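Local coordinates for alpha-1,6-mannanase (Bacteroides thetaiotaomicron, PDB 4V1S), which probably hydrolyses alpha-1,6-linked mannan backbones as a family GH76 glycoside hydrolase homolog of a gut symbiont, at residues 206-217 against 269-280. Numbering follows the deposited sequence.
Sequences AVTMLSCMKLYE and FMIRSWLKMYQA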
loop_
_atom_site.group_PDB
_atom_site.type_symbol
_atom_site.label_atom_id
_atom_site.label_comp_id
_atom_site.label_asym_id
_atom_site.label_seq_id
_atom_site.Cartn_x
_atom_site.Cartn_y
_atom_site.Cartn_z
ATOM N N ALA A 206 -9.599 -5.364 0.868
ATOM C CA ALA A 206 -9.195 -4.098 1.470
ATOM C C ALA A 206 -8.661 -3.080 0.467
ATOM O O ALA A 206 -9.069 -1.899 0.479
ATOM C CB ALA A 206 -8.192 -4.366 2.594
ATOM N N VAL A 207 -7.768 -3.492 -0.420
ATOM C CA VAL A 207 -7.271 -2.546 -1.409
ATOM C C VAL A 207 -8.362 -2.197 -2.441
ATOM O O VAL A 207 -8.391 -1.096 -3.001
ATOM C CB VAL A 207 -5.991 -3.008 -2.140
ATOM C CG1 VAL A 207 -4.854 -3.155 -1.153
ATOM C CG2 VAL A 207 -6.183 -4.272 -2.971
ATOM N N THR A 208 -9.261 -3.147 -2.721
ATOM C CA THR A 208 -10.349 -2.853 -3.631
ATOM C C THR A 208 -11.334 -1.846 -2.986
ATOM O O THR A 208 -11.771 -0.902 -3.643
ATOM C CB THR A 208 -11.028 -4.143 -4.098
ATOM O OG1 THR A 208 -10.099 -4.971 -4.756
ATOM C CG2 THR A 208 -12.165 -3.891 -5.041
ATOM N N MET A 209 -11.653 -2.033 -1.701
ATOM C CA MET A 209 -12.463 -1.085 -0.997
ATOM C C MET A 209 -11.866 0.315 -0.985
ATOM O O MET A 209 -12.562 1.294 -1.263
ATOM C CB MET A 209 -12.712 -1.526 0.451
ATOM C CG MET A 209 -13.682 -2.709 0.570
ATOM S SD MET A 209 -13.628 -3.564 2.167
ATOM C CE MET A 209 -13.709 -2.173 3.289
ATOM N N LEU A 210 -10.580 0.420 -0.683
ATOM C CA LEU A 210 -9.957 1.723 -0.611
ATOM C C LEU A 210 -9.953 2.379 -1.998
ATOM O O LEU A 210 -10.246 3.562 -2.124
ATOM C CB LEU A 210 -8.549 1.638 -0.015
ATOM C CG LEU A 210 -7.886 3.003 0.171
ATOM C CD1 LEU A 210 -8.701 3.918 1.083
ATOM C CD2 LEU A 210 -6.497 2.843 0.747
ATOM N N SER A 211 -9.640 1.603 -3.028
ATOM C CA SER A 211 -9.654 2.099 -4.404
ATOM C C SER A 211 -11.047 2.597 -4.786
ATOM O O SER A 211 -11.203 3.677 -5.383
ATOM C CB SER A 211 -9.223 1.006 -5.381
ATOM O OG SER A 211 -7.877 0.605 -5.197
ATOM N N CYS A 212 -12.062 1.792 -4.460
ATOM C CA CYS A 212 -13.455 2.174 -4.697
ATOM C C CYS A 212 -13.790 3.501 -4.020
ATOM O O CYS A 212 -14.403 4.373 -4.628
ATOM C CB CYS A 212 -14.425 1.093 -4.196
ATOM S SG CYS A 212 -14.626 -0.332 -5.273
ATOM N N MET A 213 -13.389 3.652 -2.760
ATOM C CA MET A 213 -13.686 4.888 -2.043
ATOM C C MET A 213 -12.957 6.098 -2.639
ATOM O O MET A 213 -13.541 7.196 -2.735
ATOM C CB MET A 213 -13.415 4.739 -0.549
ATOM C CG MET A 213 -14.364 3.765 0.133
ATOM S SD MET A 213 -16.128 4.055 -0.207
ATOM C CE MET A 213 -16.299 5.774 0.253
ATOM N N LYS A 214 -11.718 5.899 -3.078
ATOM C CA LYS A 214 -10.976 6.975 -3.715
ATOM C C LYS A 214 -11.615 7.365 -5.036
ATOM O O LYS A 214 -11.786 8.561 -5.319
ATOM C CB LYS A 214 -9.488 6.618 -3.865
ATOM C CG LYS A 214 -8.721 6.613 -2.544
ATOM C CD LYS A 214 -7.263 6.235 -2.680
ATOM C CE LYS A 214 -6.514 6.627 -1.411
ATOM N NZ LYS A 214 -6.253 8.085 -1.374
ATOM N N LEU A 215 -12.016 6.371 -5.825
ATOM C CA LEU A 215 -12.704 6.661 -7.081
ATOM C C LEU A 215 -14.130 7.218 -6.893
ATOM O O LEU A 215 -14.598 8.031 -7.711
ATOM C CB LEU A 215 -12.682 5.452 -8.011
ATOM C CG LEU A 215 -11.435 5.444 -8.908
ATOM C CD1 LEU A 215 -11.189 4.077 -9.505
ATOM C CD2 LEU A 215 -11.554 6.484 -10.025
ATOM N N TYR A 216 -14.804 6.807 -5.822
ATOM C CA TYR A 216 -16.083 7.409 -5.468
ATOM C C TYR A 216 -15.919 8.903 -5.231
ATOM O O TYR A 216 -16.704 9.717 -5.726
ATOM C CB TYR A 216 -16.700 6.745 -4.224
ATOM C CG TYR A 216 -17.948 7.438 -3.772
ATOM C CD1 TYR A 216 -19.082 7.440 -4.571
ATOM C CD2 TYR A 216 -17.984 8.129 -2.569
ATOM C CE1 TYR A 216 -20.231 8.101 -4.175
ATOM C CE2 TYR A 216 -19.122 8.797 -2.160
ATOM C CZ TYR A 216 -20.245 8.767 -2.961
ATOM O OH TYR A 216 -21.391 9.426 -2.579
ATOM N N GLU A 217 -14.904 9.269 -4.465
ATOM C CA GLU A 217 -14.673 10.676 -4.163
ATOM C C GLU A 217 -14.378 11.456 -5.442
ATOM O O GLU A 217 -14.880 12.563 -5.626
ATOM C CB GLU A 217 -13.549 10.817 -3.145
ATOM C CG GLU A 217 -13.953 10.331 -1.761
ATOM C CD GLU A 217 -12.932 10.618 -0.674
ATOM O OE1 GLU A 217 -11.805 11.119 -0.979
ATOM O OE2 GLU A 217 -13.259 10.304 0.505
ATOM N N PHE A 269 -5.185 -1.555 5.733
ATOM C CA PHE A 269 -5.947 -1.177 4.567
ATOM C C PHE A 269 -7.467 -1.184 4.843
ATOM O O PHE A 269 -8.172 -0.389 4.250
ATOM C CB PHE A 269 -5.645 -2.043 3.352
ATOM C CG PHE A 269 -4.388 -1.640 2.598
ATOM C CD1 PHE A 269 -4.392 -0.508 1.786
ATOM C CD2 PHE A 269 -3.260 -2.447 2.600
ATOM C CE1 PHE A 269 -3.283 -0.155 1.059
ATOM C CE2 PHE A 269 -2.150 -2.100 1.853
ATOM C CZ PHE A 269 -2.176 -0.962 1.086
ATOM N N MET A 270 -7.946 -2.024 5.764
ATOM C CA MET A 270 -9.340 -1.942 6.199
ATOM C C MET A 270 -9.629 -0.652 6.969
ATOM O O MET A 270 -10.619 0.007 6.695
ATOM C CB MET A 270 -9.797 -3.173 6.993
ATOM C CG MET A 270 -9.842 -4.485 6.188
ATOM S SD MET A 270 -10.982 -4.506 4.783
ATOM C CE MET A 270 -12.513 -4.628 5.690
ATOM N N ILE A 271 -8.722 -0.263 7.852
ATOM C CA ILE A 271 -8.851 0.988 8.591
ATOM C C ILE A 271 -8.958 2.165 7.595
ATOM O O ILE A 271 -9.854 3.011 7.706
ATOM C CB ILE A 271 -7.687 1.177 9.583
ATOM C CG1 ILE A 271 -7.777 0.172 10.720
ATOM C CG2 ILE A 271 -7.676 2.599 10.143
ATOM C CD1 ILE A 271 -6.418 -0.042 11.396
ATOM N N ARG A 272 -8.028 2.248 6.640
ATOM C CA ARG A 272 -8.051 3.362 5.707
ATOM C C ARG A 272 -9.386 3.390 4.941
ATOM O O ARG A 272 -9.979 4.455 4.704
ATOM C CB ARG A 272 -6.875 3.276 4.742
ATOM C CG ARG A 272 -5.525 3.333 5.414
ATOM C CD ARG A 272 -4.423 3.652 4.417
ATOM N NE ARG A 272 -4.550 5.058 4.062
ATOM C CZ ARG A 272 -4.077 5.646 2.978
ATOM N NH1 ARG A 272 -3.390 4.970 2.061
ATOM N NH2 ARG A 272 -4.295 6.953 2.821
ATOM N N SER A 273 -9.855 2.208 4.545
ATOM C CA SER A 273 -11.134 2.088 3.836
ATOM C C SER A 273 -12.285 2.569 4.698
ATOM O O SER A 273 -13.118 3.364 4.244
ATOM C CB SER A 273 -11.359 0.645 3.386
ATOM O OG SER A 273 -10.389 0.240 2.433
ATOM N N TRP A 274 -12.339 2.079 5.932
ATOM C CA TRP A 274 -13.414 2.447 6.828
ATOM C C TRP A 274 -13.463 3.937 7.103
ATOM O O TRP A 274 -14.562 4.514 7.217
ATOM C CB TRP A 274 -13.331 1.676 8.135
ATOM C CG TRP A 274 -13.619 0.205 8.034
ATOM C CD1 TRP A 274 -14.552 -0.411 7.249
ATOM C CD2 TRP A 274 -12.972 -0.842 8.790
ATOM N NE1 TRP A 274 -14.523 -1.767 7.470
ATOM C CE2 TRP A 274 -13.567 -2.061 8.407
ATOM C CE3 TRP A 274 -11.946 -0.863 9.741
ATOM C CZ2 TRP A 274 -13.183 -3.293 8.958
ATOM C CZ3 TRP A 274 -11.557 -2.073 10.269
ATOM C CH2 TRP A 274 -12.170 -3.281 9.879
ATOM N N LEU A 275 -12.304 4.588 7.197
ATOM C CA LEU A 275 -12.293 6.039 7.418
ATOM C C LEU A 275 -12.911 6.758 6.237
ATOM O O LEU A 275 -13.633 7.741 6.427
ATOM C CB LEU A 275 -10.875 6.547 7.742
ATOM C CG LEU A 275 -10.325 6.055 9.096
ATOM C CD1 LEU A 275 -8.889 6.487 9.227
ATOM C CD2 LEU A 275 -11.148 6.566 10.278
ATOM N N LYS A 276 -12.648 6.305 5.012
ATOM C CA LYS A 276 -13.290 6.924 3.842
ATOM C C LYS A 276 -14.782 6.630 3.803
ATOM O O LYS A 276 -15.575 7.491 3.417
ATOM C CB LYS A 276 -12.633 6.515 2.528
ATOM C CG LYS A 276 -11.190 6.981 2.442
ATOM C CD LYS A 276 -10.660 7.026 1.024
ATOM C CE LYS A 276 -11.071 8.315 0.316
ATOM N NZ LYS A 276 -10.354 9.491 0.897
ATOM N N MET A 277 -15.168 5.421 4.216
ATOM C CA MET A 277 -16.588 5.061 4.237
ATOM C C MET A 277 -17.325 5.895 5.262
ATOM O O MET A 277 -18.457 6.308 5.020
ATOM C CB MET A 277 -16.775 3.576 4.494
ATOM C CG MET A 277 -16.188 2.733 3.362
ATOM S SD MET A 277 -16.153 0.976 3.637
ATOM C CE MET A 277 -17.870 0.593 3.227
ATOM N N TYR A 278 -16.664 6.185 6.377
ATOM C CA TYR A 278 -17.216 7.097 7.364
ATOM C C TYR A 278 -17.466 8.482 6.786
ATOM O O TYR A 278 -18.553 9.045 6.954
ATOM C CB TYR A 278 -16.278 7.204 8.562
ATOM C CG TYR A 278 -16.700 8.257 9.554
ATOM C CD1 TYR A 278 -17.950 8.204 10.164
ATOM C CD2 TYR A 278 -15.844 9.301 9.890
ATOM C CE1 TYR A 278 -18.340 9.171 11.074
ATOM C CE2 TYR A 278 -16.221 10.256 10.809
ATOM C CZ TYR A 278 -17.473 10.192 11.389
ATOM O OH TYR A 278 -17.837 11.143 12.308
ATOM N N GLN A 279 -16.478 9.035 6.097
ATOM C CA GLN A 279 -16.651 10.363 5.481
ATOM C C GLN A 279 -17.782 10.373 4.445
ATOM O O GLN A 279 -18.545 11.347 4.364
ATOM C CB GLN A 279 -15.340 10.833 4.840
ATOM C CG GLN A 279 -14.223 11.080 5.847
ATOM C CD GLN A 279 -14.566 12.093 6.954
ATOM O OE1 GLN A 279 -14.032 12.023 8.076
ATOM N NE2 GLN A 279 -15.442 13.042 6.651
ATOM N N ALA A 280 -17.913 9.292 3.683
ATOM C CA ALA A 280 -18.921 9.211 2.624
ATOM C C ALA A 280 -20.354 9.035 3.144
ATOM O O ALA A 280 -21.302 9.592 2.574
ATOM C CB ALA A 280 -18.581 8.089 1.658
HETATM O O HOH W 1 -8.393 9.991 -1.454
HETATM O O HOH W 2 -21.700 10.177 -0.110
HETATM O O HOH W 3 -15.295 9.105 1.190
#
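Val207 sets CG1 squarely over the centre of the Phe269 ring, a CH-pi contact 3.9 Å from the centroid and 4° off the normal, while CD2 of Leu210 meets the same ring at its edge. Replacing Phe269 by alanine is likely to leave Val207 CG1 and Leu210 CD2 without their aromatic partner and open a gap where Trp147 also packs edge-to-face. Leu210, with CG anti to the backbone N (chi1 -176°), spreads its other methyl, CD1, against Lys276 CD at 3.7 Å; CD2 also lies over one face of the Arg272 guanidinium, which is salt-bridged to Asp325. Nearby, the bent ends of Met209 and Met270 meet methyl to methyl (CE to CE 3.6 Å), and Met213 curls at chi2 and chi3 to bring CE within 3.5 Å of Ala280 CB.

Segments 206-217 and 269-280, on helices 202-219 and 264-281, run roughly parallel, their axes approaching to 8.4 Å at 28°, with Met209, Leu210, Met213 and Lys276 as knobs-into-holes, consistent with the (alpha/alpha)6 barrel of family GH76. The small Ser273 is consistent with the close approach there, where its CA lies 4.6 Å from that of Leu210. Its OG lies 3.4 Å from Leu210 CB and donates to Phe269 O, on the face of that carbonyl opposite Ser273 N.

At the polar margin, in the conformer modelled here, Lys276 NZ approaches Glu217 OE1 (2.9 Å), a salt bridge that is weak as a hydrogen bond and doubtful, since a second conformer exists. In that modelled conformer a water also joins Lys276 NZ to Lys214 NZ, itself paired with Asp154.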